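Local coordinates for protein precorrin-2 dehydrogenase (PDB 3DFZ) that catalyses the NAD-dependent dehydrogenation of precorrin-2 to sirohydrochlorin, a precursor for both siroheme and anaerobic adenosylcobalamin biosynthesis, at residues R45-F50 and A66-W71; F94-T99 and L117-S122; F135-L140 and Y165-T170; Q174-C179 and E199-Q204. One frame throughout, in Å; residues are numbered along the deposited sequence.

Contact 1 of 4, residues R45-F50 and A66-W71; sequences RRIKGF and AEINEW
K48 and I47 of one helix meet W71 of the next, and the lysine is the side chain to follow. Its CB stays short of the indole, and CG makes the first touch, 3.7 Å from W71 CH2. From there CD runs along the edge of the six-membered ring, in its plane, at 3.8 Å from W71 CH2. CE keeps company with W71 CZ2 at 3.8 Å, so three successive methylenes border the benzo end of the indole. Only NZ passes beyond it, and it ends 4.1 Å from OE1 of E67: opposite charges that probably attract, though beyond salt-bridge distance. Deeper in, I47 has CG2 anti to the backbone N (chi1 -69° for CG1), and this branch approaches W71 CZ3 to 3.8 Å. Its other branch points CD1 at I68, whose own CD1 lies 4.0 Å from it, the two isoleucines crossing at about a right angle. The helix segments run 32° from parallel with axes 10.9 Å apart, a wide spacing filled by these long side chains. Beneath them lies the parallel sheet: I47 rests on V36 of strand 33-37, while L77 of strand 77-80 is touched by I47, I68 and W71 alike.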
loop_
_atom_site.group_PDB
_atom_site.type_symbol
_atom_site.label_atom_id
_atom_site.label_comp_id
_atom_site.label_asym_id
_atom_site.label_seq_id
_atom_site.Cartn_x
_atom_site.Cartn_y
_atom_site.Cartn_z
ATOM N N ARG B 45 15.813 7.555 5.971
ATOM C CA ARG B 45 14.370 7.762 6.048
ATOM C C ARG B 45 13.635 6.458 5.728
ATOM O O ARG B 45 12.721 6.070 6.465
ATOM C CB ARG B 45 13.960 8.929 5.132
ATOM C CG ARG B 45 12.517 8.934 4.622
ATOM C CD ARG B 45 11.932 10.363 4.409
ATOM N NE ARG B 45 12.931 11.405 4.129
ATOM C CZ ARG B 45 13.339 11.773 2.911
ATOM N NH1 ARG B 45 12.856 11.184 1.813
ATOM N NH2 ARG B 45 14.250 12.734 2.790
ATOM N N ARG B 46 14.062 5.767 4.664
ATOM C CA ARG B 46 13.470 4.483 4.285
ATOM C C ARG B 46 13.565 3.406 5.391
ATOM O O ARG B 46 12.570 2.760 5.696
ATOM C CB ARG B 46 14.074 3.959 2.972
ATOM C CG ARG B 46 13.684 4.729 1.713
ATOM C CD ARG B 46 12.188 4.551 1.362
ATOM N NE ARG B 46 11.810 5.146 0.068
ATOM C CZ ARG B 46 11.516 6.430 -0.127
ATOM N NH1 ARG B 46 11.563 7.289 0.882
ATOM N NH2 ARG B 46 11.182 6.857 -1.342
ATOM N N ILE B 47 14.759 3.242 5.976
ATOM C CA ILE B 47 15.042 2.262 7.047
ATOM C C ILE B 47 14.176 2.496 8.284
ATOM O O ILE B 47 13.607 1.554 8.832
ATOM C CB ILE B 47 16.556 2.262 7.458
ATOM C CG1 ILE B 47 17.427 1.688 6.336
ATOM C CG2 ILE B 47 16.780 1.487 8.756
ATOM C CD1 ILE B 47 18.835 2.279 6.276
ATOM N N LYS B 48 14.080 3.752 8.715
ATOM C CA LYS B 48 13.149 4.144 9.775
ATOM C C LYS B 48 11.802 3.455 9.636
ATOM O O LYS B 48 11.272 2.953 10.614
ATOM C CB LYS B 48 12.948 5.656 9.795
ATOM C CG LYS B 48 13.601 6.342 10.973
ATOM C CD LYS B 48 14.143 7.724 10.570
ATOM C CE LYS B 48 14.774 8.477 11.754
ATOM N NZ LYS B 48 15.650 9.617 11.306
ATOM N N GLY B 49 11.274 3.430 8.412
ATOM C CA GLY B 49 9.980 2.825 8.086
ATOM C C GLY B 49 9.836 1.361 8.425
ATOM O O GLY B 49 8.747 0.915 8.795
ATOM N N PHE B 50 10.919 0.596 8.318
ATOM C CA PHE B 50 10.830 -0.859 8.572
ATOM C C PHE B 50 11.769 -1.411 9.671
ATOM O O PHE B 50 11.994 -2.624 9.789
ATOM C CB PHE B 50 10.906 -1.668 7.257
ATOM C CG PHE B 50 12.034 -1.258 6.333
ATOM C CD1 PHE B 50 13.358 -1.627 6.609
ATOM C CD2 PHE B 50 11.767 -0.539 5.168
ATOM C CE1 PHE B 50 14.401 -1.260 5.749
ATOM C CE2 PHE B 50 12.796 -0.164 4.294
ATOM C CZ PHE B 50 14.124 -0.523 4.589
ATOM N N ALA B 66 25.096 8.854 10.691
ATOM C CA ALA B 66 25.194 8.754 12.150
ATOM C C ALA B 66 24.046 7.955 12.808
ATOM O O ALA B 66 24.209 7.370 13.895
ATOM C CB ALA B 66 25.249 10.158 12.746
ATOM N N GLU B 67 22.883 7.987 12.158
ATOM C CA GLU B 67 21.692 7.282 12.620
ATOM C C GLU B 67 21.721 5.806 12.223
ATOM O O GLU B 67 21.376 4.953 13.028
ATOM C CB GLU B 67 20.414 7.976 12.130
ATOM C CG GLU B 67 20.562 8.682 10.795
ATOM C CD GLU B 67 20.560 10.200 10.909
ATOM O OE1 GLU B 67 19.598 10.761 11.477
ATOM O OE2 GLU B 67 21.513 10.835 10.416
ATOM N N ILE B 68 22.137 5.507 10.991
ATOM C CA ILE B 68 22.405 4.129 10.606
ATOM C C ILE B 68 23.474 3.502 11.535
ATOM O O ILE B 68 23.304 2.386 12.026
ATOM C CB ILE B 68 22.746 3.984 9.095
ATOM C CG1 ILE B 68 21.588 4.517 8.228
ATOM C CG2 ILE B 68 23.016 2.524 8.737
ATOM C CD1 ILE B 68 21.925 4.739 6.734
ATOM N N ASN B 69 24.546 4.252 11.798
ATOM C CA ASN B 69 25.568 3.847 12.762
ATOM C C ASN B 69 25.024 3.510 14.133
ATOM O O ASN B 69 25.386 2.483 14.704
ATOM C CB ASN B 69 26.660 4.913 12.872
ATOM C CG ASN B 69 27.765 4.694 11.888
ATOM O OD1 ASN B 69 28.533 3.763 12.038
ATOM N ND2 ASN B 69 27.855 5.542 10.863
ATOM N N GLU B 70 24.150 4.367 14.653
ATOM C CA GLU B 70 23.512 4.144 15.958
ATOM C C GLU B 70 22.613 2.894 15.953
ATOM O O GLU B 70 22.601 2.137 16.933
ATOM C CB GLU B 70 22.734 5.388 16.396
ATOM C CG GLU B 70 22.006 5.300 17.758
ATOM C CD GLU B 70 22.893 4.962 18.983
ATOM O OE1 GLU B 70 24.141 4.821 18.873
ATOM O OE2 GLU B 70 22.311 4.829 20.086
ATOM N N TRP B 71 21.874 2.695 14.861
ATOM C CA TRP B 71 21.060 1.496 14.661
ATOM C C TRP B 71 21.914 0.222 14.537
ATOM O O TRP B 71 21.560 -0.818 15.074
ATOM C CB TRP B 71 20.165 1.647 13.421
ATOM C CG TRP B 71 19.084 2.698 13.558
ATOM C CD1 TRP B 71 18.383 3.015 14.687
ATOM C CD2 TRP B 71 18.569 3.540 12.515
ATOM N NE1 TRP B 71 17.467 4.002 14.414
ATOM C CE2 TRP B 71 17.557 4.344 13.090
ATOM C CE3 TRP B 71 18.854 3.684 11.147
ATOM C CZ2 TRP B 71 16.832 5.299 12.346
ATOM C CZ3 TRP B 71 18.127 4.633 10.402
ATOM C CH2 TRP B 71 17.137 5.429 11.011
#

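Contact 2 of 4, residues F94-T99 and L117-S122; sequences FIVVAT and LVNMAS
V97, F94 and N119 have the most surface covered where strand 94-97 pairs in parallel with strand 117-120. V97 is held by its backbone first: its N donates to N119 O at 2.8 Å, nearly straight at 175°, and its O accepts from A121 N in the carbonyl plane. Its CG2 touches both M120 SD (3.9 Å) and V118 CG2 (4.0 Å), neighbours on the same face. On the other face F94, with CG anti to the backbone N (chi1 -178°), leans across the partner strand; CD2 reaches L117 CB at 3.9 Å and CZ reaches N119 CB at 4.0 Å. A serine in place of F94 would probably leave L117 CB and N119 CB without their apolar cover and open a gap there. The amide of N119 lies alongside V96, OD1 being 3.7 Å from CG1; it is satisfied farther out, ND2 giving to I129 O and OD1 accepting from R46 NE. Past the strands, S122 OG donates to T99 O at 2.6 Å, tying the two loops together. Parallel strands joined through helix 102-108 form a beta-alpha-beta crossover, here at the edge of a Rossmann-type sheet, with S122 near I42, a probable NAD-binding residue.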
loop_
_atom_site.group_PDB
_atom_site.type_symbol
_atom_site.label_atom_id
_atom_site.label_comp_id
_atom_site.label_asym_id
_atom_site.label_seq_id
_atom_site.Cartn_x
_atom_site.Cartn_y
_atom_site.Cartn_z
ATOM N N PHE B 94 13.584 -8.026 -0.247
ATOM C CA PHE B 94 13.198 -6.647 -0.561
ATOM C C PHE B 94 14.423 -5.761 -0.690
ATOM O O PHE B 94 15.223 -5.657 0.240
ATOM C CB PHE B 94 12.269 -6.090 0.527
ATOM C CG PHE B 94 11.757 -4.677 0.273
ATOM C CD1 PHE B 94 11.647 -3.781 1.328
ATOM C CD2 PHE B 94 11.337 -4.267 -0.999
ATOM C CE1 PHE B 94 11.152 -2.496 1.121
ATOM C CE2 PHE B 94 10.854 -2.988 -1.219
ATOM C CZ PHE B 94 10.748 -2.101 -0.152
ATOM N N ILE B 95 14.554 -5.121 -1.846
ATOM C CA ILE B 95 15.669 -4.216 -2.118
ATOM C C ILE B 95 15.173 -2.784 -2.178
ATOM O O ILE B 95 14.254 -2.474 -2.940
ATOM C CB ILE B 95 16.379 -4.607 -3.449
ATOM C CG1 ILE B 95 17.111 -5.939 -3.275
ATOM C CG2 ILE B 95 17.354 -3.534 -3.916
ATOM C CD1 ILE B 95 17.913 -6.381 -4.507
ATOM N N VAL B 96 15.774 -1.920 -1.372
ATOM C CA VAL B 96 15.543 -0.490 -1.462
ATOM C C VAL B 96 16.810 0.129 -2.061
ATOM O O VAL B 96 17.915 -0.081 -1.535
ATOM C CB VAL B 96 15.248 0.155 -0.058
ATOM C CG1 VAL B 96 15.021 1.673 -0.187
ATOM C CG2 VAL B 96 14.038 -0.479 0.625
ATOM N N VAL B 97 16.663 0.860 -3.174
ATOM C CA VAL B 97 17.775 1.608 -3.776
ATOM C C VAL B 97 17.594 3.074 -3.374
ATOM O O VAL B 97 16.614 3.707 -3.729
ATOM C CB VAL B 97 17.838 1.426 -5.309
ATOM C CG1 VAL B 97 19.028 2.153 -5.899
ATOM C CG2 VAL B 97 17.911 -0.045 -5.666
ATOM N N ALA B 98 18.517 3.588 -2.577
ATOM C CA ALA B 98 18.407 4.937 -2.037
ATOM C C ALA B 98 19.782 5.591 -2.039
ATOM O O ALA B 98 20.214 6.169 -1.036
ATOM C CB ALA B 98 17.835 4.903 -0.636
ATOM N N THR B 99 20.462 5.484 -3.180
ATOM C CA THR B 99 21.765 6.109 -3.385
ATOM C C THR B 99 21.647 7.409 -4.233
ATOM O O THR B 99 20.546 7.988 -4.357
ATOM C CB THR B 99 22.776 5.072 -3.974
ATOM O OG1 THR B 99 24.065 5.667 -4.144
ATOM C CG2 THR B 99 22.304 4.529 -5.296
ATOM N N LEU B 117 11.187 -7.817 -5.696
ATOM C CA LEU B 117 10.727 -6.601 -5.035
ATOM C C LEU B 117 11.854 -5.610 -4.928
ATOM O O LEU B 117 12.910 -5.911 -4.383
ATOM C CB LEU B 117 10.185 -6.877 -3.632
ATOM C CG LEU B 117 8.895 -7.666 -3.445
ATOM C CD1 LEU B 117 8.427 -7.437 -2.021
ATOM C CD2 LEU B 117 7.814 -7.258 -4.494
ATOM N N VAL B 118 11.616 -4.417 -5.456
ATOM C CA VAL B 118 12.578 -3.352 -5.404
ATOM C C VAL B 118 11.891 -1.996 -5.368
ATOM O O VAL B 118 10.950 -1.734 -6.110
ATOM C CB VAL B 118 13.613 -3.428 -6.555
ATOM C CG1 VAL B 118 12.937 -3.379 -7.924
ATOM C CG2 VAL B 118 14.674 -2.333 -6.404
ATOM N N ASN B 119 12.376 -1.147 -4.479
ATOM C CA ASN B 119 11.955 0.225 -4.417
ATOM C C ASN B 119 13.074 1.099 -4.958
ATOM O O ASN B 119 14.185 1.108 -4.437
ATOM C CB ASN B 119 11.590 0.602 -2.975
ATOM C CG ASN B 119 11.299 2.078 -2.821
ATOM O OD1 ASN B 119 11.953 2.745 -2.050
ATOM N ND2 ASN B 119 10.332 2.596 -3.577
ATOM N N MET B 120 12.801 1.786 -6.052
ATOM C CA MET B 120 13.805 2.660 -6.638
ATOM C C MET B 120 13.480 4.042 -6.123
ATOM O O MET B 120 12.804 4.825 -6.793
ATOM C CB MET B 120 13.749 2.603 -8.164
ATOM C CG MET B 120 14.004 1.216 -8.725
ATOM S SD MET B 120 15.768 0.859 -8.784
ATOM C CE MET B 120 15.714 -0.804 -9.448
ATOM N N ALA B 121 13.922 4.300 -4.896
ATOM C CA ALA B 121 13.556 5.504 -4.153
ATOM C C ALA B 121 14.095 6.746 -4.838
ATOM O O ALA B 121 13.419 7.785 -4.903
ATOM C CB ALA B 121 14.064 5.404 -2.713
ATOM N N SER B 122 15.298 6.602 -5.392
ATOM C CA SER B 122 16.047 7.713 -5.973
ATOM C C SER B 122 15.600 8.024 -7.394
ATOM O O SER B 122 16.384 8.563 -8.176
ATOM C CB SER B 122 17.563 7.426 -5.936
ATOM O OG SER B 122 18.067 7.359 -4.606
#

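Contact 3 of 4, residues F135-L140 and Y165-T170; sequences FSRGRL and YDESYT
CG of R137 stands anti to its carbonyl carbon (chi1 -65°) and the chain bends at chi2 (-62°), then runs out extended and carries the guanidinium to Y165, just after helix 151-164. There NE donates to Y165 O at 2.9 Å, with the oxygen at the edge of the guanidinium and close to its plane. NH2 adds a weak bond to the same oxygen, and its stronger partner is S162 O. One face of the group lies over the D166-E167 peptide. E167 OE2 stands 3.9 Å from R137 NH1, well out of the guanidinium plane, so this long salt bridge is a matter of charge alone. Nearer the backbone, R137 CB packs on Y169 CB at 3.7 Å. T170 OG1 comes within 3.4 Å of R137 CA, while its methyl CG2 lies 3.5 Å from G138 N. L140, at the far end of the type II' turn, lies alongside Y169 with CD2 4.0 Å from CD1; I157 of the second subunit packs on both. A water accepts from R139 N and donates to T170 O, bridging the hairpin to the helix. D166 OD1, taking bonds from both S168 N and S168 OG, caps the incoming helix. The chemistry implies a directional grip on one carbonyl, NE bound firmly and NH2 only weakly, with the NH2 bond to S162 O probably limiting the group's rotation, while E167 probably adds electrostatic attraction.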
loop_
_atom_site.group_PDB
_atom_site.type_symbol
_atom_site.label_atom_id
_atom_site.label_comp_id
_atom_site.label_asym_id
_atom_site.label_seq_id
_atom_site.Cartn_x
_atom_site.Cartn_y
_atom_site.Cartn_z
ATOM N N PHE B 135 0.278 9.450 7.002
ATOM C CA PHE B 135 0.253 10.031 8.346
ATOM C C PHE B 135 -0.599 9.146 9.195
ATOM O O PHE B 135 -1.385 8.338 8.701
ATOM C CB PHE B 135 -0.205 11.513 8.396
ATOM C CG PHE B 135 -1.694 11.705 8.196
ATOM C CD1 PHE B 135 -2.561 11.761 9.292
ATOM C CD2 PHE B 135 -2.226 11.794 6.921
ATOM C CE1 PHE B 135 -3.947 11.904 9.110
ATOM C CE2 PHE B 135 -3.592 11.947 6.739
ATOM C CZ PHE B 135 -4.456 11.995 7.838
ATOM N N SER B 136 -0.426 9.304 10.490
ATOM C CA SER B 136 -1.062 8.459 11.452
ATOM C C SER B 136 -1.810 9.378 12.404
ATOM O O SER B 136 -1.369 10.500 12.649
ATOM C CB SER B 136 0.020 7.657 12.183
ATOM O OG SER B 136 -0.492 6.426 12.673
ATOM N N ARG B 137 -2.956 8.925 12.897
ATOM C CA ARG B 137 -3.550 9.483 14.135
ATOM C C ARG B 137 -3.739 8.343 15.115
ATOM O O ARG B 137 -4.752 7.663 15.097
ATOM C CB ARG B 137 -4.897 10.199 13.876
ATOM C CG ARG B 137 -4.794 11.437 13.007
ATOM C CD ARG B 137 -3.925 12.547 13.636
ATOM N NE ARG B 137 -3.996 13.738 12.802
ATOM C CZ ARG B 137 -3.198 14.785 12.902
ATOM N NH1 ARG B 137 -2.214 14.799 13.802
ATOM N NH2 ARG B 137 -3.380 15.825 12.097
ATOM N N GLY B 138 -2.732 8.108 15.943
ATOM C CA GLY B 138 -2.709 6.933 16.813
ATOM C C GLY B 138 -2.655 5.709 15.937
ATOM O O GLY B 138 -1.801 5.603 15.045
ATOM N N ARG B 139 -3.604 4.812 16.149
ATOM C CA ARG B 139 -3.738 3.624 15.323
ATOM C C ARG B 139 -4.291 3.900 13.907
ATOM O O ARG B 139 -4.182 3.055 13.025
ATOM C CB ARG B 139 -4.575 2.580 16.052
ATOM C CG ARG B 139 -3.955 2.158 17.389
ATOM C CD ARG B 139 -4.837 1.218 18.218
ATOM N NE ARG B 139 -4.133 0.812 19.438
ATOM C CZ ARG B 139 -4.096 1.535 20.560
ATOM N NH1 ARG B 139 -4.737 2.702 20.621
ATOM N NH2 ARG B 139 -3.416 1.099 21.622
ATOM N N LEU B 140 -4.869 5.073 13.672
ATOM C CA LEU B 140 -5.410 5.328 12.343
ATOM C C LEU B 140 -4.236 5.639 11.469
ATOM O O LEU B 140 -3.396 6.476 11.807
ATOM C CB LEU B 140 -6.432 6.497 12.295
ATOM C CG LEU B 140 -6.899 7.011 10.915
ATOM C CD1 LEU B 140 -7.721 5.975 10.125
ATOM C CD2 LEU B 140 -7.734 8.319 11.018
ATOM N N TYR B 165 -8.834 15.046 9.540
ATOM C CA TYR B 165 -8.642 14.032 10.546
ATOM C C TYR B 165 -7.527 14.563 11.453
ATOM O O TYR B 165 -6.330 14.428 11.148
ATOM C CB TYR B 165 -8.276 12.699 9.878
ATOM C CG TYR B 165 -9.367 12.208 8.920
ATOM C CD1 TYR B 165 -9.377 12.590 7.582
ATOM C CD2 TYR B 165 -10.380 11.383 9.360
ATOM C CE1 TYR B 165 -10.378 12.157 6.727
ATOM C CE2 TYR B 165 -11.394 10.965 8.503
ATOM C CZ TYR B 165 -11.389 11.348 7.203
ATOM O OH TYR B 165 -12.397 10.912 6.352
ATOM N N ASP B 166 -7.928 15.222 12.542
ATOM C CA ASP B 166 -6.958 15.770 13.487
ATOM C C ASP B 166 -6.754 14.825 14.674
ATOM O O ASP B 166 -7.122 13.627 14.603
ATOM C CB ASP B 166 -7.290 17.208 13.896
ATOM C CG ASP B 166 -8.478 17.323 14.894
ATOM O OD1 ASP B 166 -9.098 16.311 15.317
ATOM O OD2 ASP B 166 -8.767 18.482 15.282
ATOM N N GLU B 167 -6.166 15.369 15.741
ATOM C CA GLU B 167 -5.808 14.612 16.943
ATOM C C GLU B 167 -6.975 13.973 17.680
ATOM O O GLU B 167 -6.744 13.114 18.517
ATOM C CB GLU B 167 -5.027 15.492 17.930
ATOM C CG GLU B 167 -3.642 15.913 17.437
ATOM C CD GLU B 167 -3.678 17.174 16.595
ATOM O OE1 GLU B 167 -4.784 17.615 16.184
ATOM O OE2 GLU B 167 -2.587 17.736 16.348
ATOM N N SER B 168 -8.211 14.379 17.381
ATOM C CA SER B 168 -9.378 13.661 17.888
ATOM C C SER B 168 -9.366 12.202 17.466
ATOM O O SER B 168 -9.815 11.361 18.226
ATOM C CB SER B 168 -10.702 14.305 17.443
ATOM O OG SER B 168 -10.859 14.238 16.038
ATOM N N TYR B 169 -8.863 11.892 16.270
ATOM C CA TYR B 169 -8.805 10.483 15.830
ATOM C C TYR B 169 -7.750 9.665 16.611
ATOM O O TYR B 169 -7.866 8.451 16.747
ATOM C CB TYR B 169 -8.611 10.389 14.319
ATOM C CG TYR B 169 -9.874 10.752 13.562
ATOM C CD1 TYR B 169 -10.765 9.763 13.156
ATOM C CD2 TYR B 169 -10.205 12.087 13.302
ATOM C CE1 TYR B 169 -11.940 10.082 12.502
ATOM C CE2 TYR B 169 -11.377 12.412 12.627
ATOM C CZ TYR B 169 -12.238 11.403 12.236
ATOM O OH TYR B 169 -13.386 11.694 11.544
ATOM N N THR B 170 -6.753 10.349 17.158
ATOM C CA THR B 170 -5.720 9.664 17.929
ATOM C C THR B 170 -6.312 9.070 19.212
ATOM O O THR B 170 -6.088 7.894 19.510
ATOM C CB THR B 170 -4.530 10.598 18.219
ATOM O OG1 THR B 170 -4.074 11.187 16.985
ATOM C CG2 THR B 170 -3.396 9.850 18.863
HETATM O O HOH W 1 -4.761 5.284 18.708
#

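Contact 4 of 4, residues Q174-C179 and E199-Q204; sequences QFLYEC and EIIDDQ
Within the C-terminal helical domain, L176, F175 and C179 of helix 168-184 receive I200 and I201 from the link between helices 190-199 and 203-207. I200 does most of the work. Its CD1 lies 3.5 Å from L176 CD2 and 3.6 Å from C179 CB, so the end of the isoleucine fits between side chains one turn apart on the helix. L176 and I200 run alongside one another, pointing opposite ways, which brings L176 CD2 against I200 CG1 as well, at 3.7 Å. The branching of I200 explains how one residue serves three: CG1 sits between the backbone N and the carbonyl carbon (chi1 58°) and heads for L176 and C179, whereas CB and CG2 are left to F175. The phenyl ring presents its edge to I200, CE2 being 4.0 Å from CB, and one of its faces is covered by C179 SG. Here a helix packs against an interhelical loop in the SirC C-terminal domain, far from the NAD-binding residues, and F215 of helix 209-218 touches both C179 and I200. With an alanine at I200, CD1 and CG1 go, which is likely to open a gap between L176 and C179, while F175 would lose its CG2 neighbour at CZ. I201, the next residue, lays CD1 3.8 Å from L176 CD2, crossing the leucine at about a right angle. L176 and I201 both also pack on S150 of the second subunit, while the carbonyl of I200 accepts a hydrogen bond from Y172 OH.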
loop_
_atom_site.group_PDB
_atom_site.type_symbol
_atom_site.label_atom_id
_atom_site.label_comp_id
_atom_site.label_asym_id
_atom_site.label_seq_id
_atom_site.Cartn_x
_atom_site.Cartn_y
_atom_site.Cartn_z
ATOM N N GLN B 174 -7.956 4.884 20.115
ATOM C CA GLN B 174 -7.601 4.284 21.398
ATOM C C GLN B 174 -8.841 3.788 22.118
ATOM O O GLN B 174 -8.830 2.680 22.652
ATOM C CB GLN B 174 -6.764 5.246 22.288
ATOM C CG GLN B 174 -6.477 4.727 23.720
ATOM C CD GLN B 174 -5.655 3.405 23.787
ATOM O OE1 GLN B 174 -4.854 3.098 22.897
ATOM N NE2 GLN B 174 -5.858 2.641 24.857
ATOM N N PHE B 175 -9.894 4.619 22.173
ATOM C CA PHE B 175 -11.220 4.144 22.631
ATOM C C PHE B 175 -11.673 2.911 21.853
ATOM O O PHE B 175 -12.079 1.915 22.441
ATOM C CB PHE B 175 -12.283 5.264 22.526
ATOM C CG PHE B 175 -13.737 4.761 22.543
ATOM C CD1 PHE B 175 -14.346 4.373 23.735
ATOM C CD2 PHE B 175 -14.482 4.686 21.364
ATOM C CE1 PHE B 175 -15.687 3.907 23.762
ATOM C CE2 PHE B 175 -15.837 4.222 21.378
ATOM C CZ PHE B 175 -16.434 3.838 22.586
ATOM N N LEU B 176 -11.631 2.995 20.525
ATOM C CA LEU B 176 -12.110 1.886 19.680
ATOM C C LEU B 176 -11.334 0.618 19.891
ATOM O O LEU B 176 -11.895 -0.474 19.776
ATOM C CB LEU B 176 -12.083 2.249 18.177
ATOM C CG LEU B 176 -13.039 3.355 17.710
ATOM C CD1 LEU B 176 -12.767 3.727 16.252
ATOM C CD2 LEU B 176 -14.484 2.905 17.891
ATOM N N TYR B 177 -10.036 0.753 20.153
ATOM C CA TYR B 177 -9.164 -0.411 20.382
ATOM C C TYR B 177 -9.578 -1.135 21.669
ATOM O O TYR B 177 -9.803 -2.356 21.652
ATOM C CB TYR B 177 -7.679 -0.009 20.417
ATOM C CG TYR B 177 -6.753 -1.223 20.529
ATOM C CD1 TYR B 177 -6.496 -2.035 19.413
ATOM C CD2 TYR B 177 -6.168 -1.567 21.739
ATOM C CE1 TYR B 177 -5.689 -3.142 19.511
ATOM C CE2 TYR B 177 -5.359 -2.658 21.846
ATOM C CZ TYR B 177 -5.118 -3.458 20.734
ATOM O OH TYR B 177 -4.295 -4.564 20.838
ATOM N N GLU B 178 -9.710 -0.382 22.767
ATOM C CA GLU B 178 -10.191 -0.948 24.027
ATOM C C GLU B 178 -11.561 -1.611 23.875
ATOM O O GLU B 178 -11.778 -2.691 24.394
ATOM C CB GLU B 178 -10.204 0.107 25.131
ATOM C CG GLU B 178 -10.673 -0.378 26.492
ATOM C CD GLU B 178 -10.509 0.681 27.583
ATOM O OE1 GLU B 178 -9.825 1.715 27.355
ATOM O OE2 GLU B 178 -11.037 0.461 28.689
ATOM N N CYS B 179 -12.488 -0.971 23.166
ATOM C CA CYS B 179 -13.784 -1.618 22.895
ATOM C C CYS B 179 -13.625 -2.949 22.179
ATOM O O CYS B 179 -14.265 -3.893 22.562
ATOM C CB CYS B 179 -14.712 -0.727 22.068
ATOM S SG CYS B 179 -15.237 0.765 22.880
ATOM N N GLU B 199 -22.028 0.162 16.446
ATOM C CA GLU B 199 -22.717 1.187 17.229
ATOM C C GLU B 199 -21.830 2.421 17.492
ATOM O O GLU B 199 -22.292 3.562 17.472
ATOM C CB GLU B 199 -23.159 0.551 18.560
ATOM C CG GLU B 199 -24.063 1.407 19.429
ATOM C CD GLU B 199 -24.942 0.583 20.359
ATOM O OE1 GLU B 199 -24.402 0.045 21.364
ATOM O OE2 GLU B 199 -26.179 0.476 20.089
ATOM N N ILE B 200 -20.545 2.160 17.676
ATOM C CA ILE B 200 -19.603 3.118 18.198
ATOM C C ILE B 200 -18.884 3.883 17.094
ATOM O O ILE B 200 -17.924 4.575 17.369
ATOM C CB ILE B 200 -18.565 2.410 19.159
ATOM C CG1 ILE B 200 -17.822 1.290 18.441
ATOM C CG2 ILE B 200 -19.274 1.899 20.385
ATOM C CD1 ILE B 200 -16.688 0.572 19.304
ATOM N N ILE B 201 -19.340 3.713 15.847
ATOM C CA ILE B 201 -18.821 4.463 14.710
ATOM C C ILE B 201 -19.764 5.618 14.321
ATOM O O ILE B 201 -20.646 5.448 13.489
ATOM C CB ILE B 201 -18.573 3.544 13.470
ATOM C CG1 ILE B 201 -17.698 2.323 13.819
ATOM C CG2 ILE B 201 -17.974 4.322 12.298
ATOM C CD1 ILE B 201 -16.393 2.614 14.581
ATOM N N ASP B 202 -19.586 6.768 14.961
ATOM C CA ASP B 202 -20.115 8.055 14.494
ATOM C C ASP B 202 -19.308 9.243 15.085
ATOM O O ASP B 202 -18.423 9.035 15.894
ATOM C CB ASP B 202 -21.620 8.193 14.761
ATOM C CG ASP B 202 -21.970 8.232 16.236
ATOM O OD1 ASP B 202 -21.279 8.885 17.031
ATOM O OD2 ASP B 202 -22.986 7.615 16.606
ATOM N N ASP B 203 -19.646 10.477 14.690
ATOM C CA ASP B 203 -18.944 11.692 15.156
ATOM C C ASP B 203 -19.050 11.932 16.661
ATOM O O ASP B 203 -18.102 12.426 17.296
ATOM C CB ASP B 203 -19.442 12.927 14.385
ATOM C CG ASP B 203 -19.016 12.930 12.919
ATOM O OD1 ASP B 203 -17.928 12.395 12.610
ATOM O OD2 ASP B 203 -19.742 13.513 12.077
ATOM N N GLN B 204 -20.191 11.576 17.223
ATOM C CA GLN B 204 -20.441 11.772 18.654
ATOM C C GLN B 204 -19.636 10.840 19.578
ATOM O O GLN B 204 -19.287 11.242 20.688
ATOM C CB GLN B 204 -21.930 11.623 18.967
ATOM C CG GLN B 204 -22.373 12.331 20.210
ATOM C CD GLN B 204 -23.846 12.087 20.456
ATOM O OE1 GLN B 204 -24.242 10.960 20.742
ATOM N NE2 GLN B 204 -24.675 13.136 20.324
#

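How the contacts relate
The four contacts follow one another in series along the chain. Contacts 1 and 2 share the NAD-binding domain, their centres 15 Å apart: helices 41-50 and 66-73 lie over the parallel sheet whose edge pair is contact 2, and R46 and F50 bridge the two at V96. Contact 3 lies about 29 Å from contact 2, centre to centre, across the chain's middle, where the hairpin of strands 129-137 and 140-145 meets helix 168-184. That same helix carries on into contact 4, 13 Å farther between centres, and R139 joins them by cation-pi contact with Y177. All four reach the second subunit, contact 1 through F50 at Y23 of that subunit, so the dimer interface involves both ends of this chain.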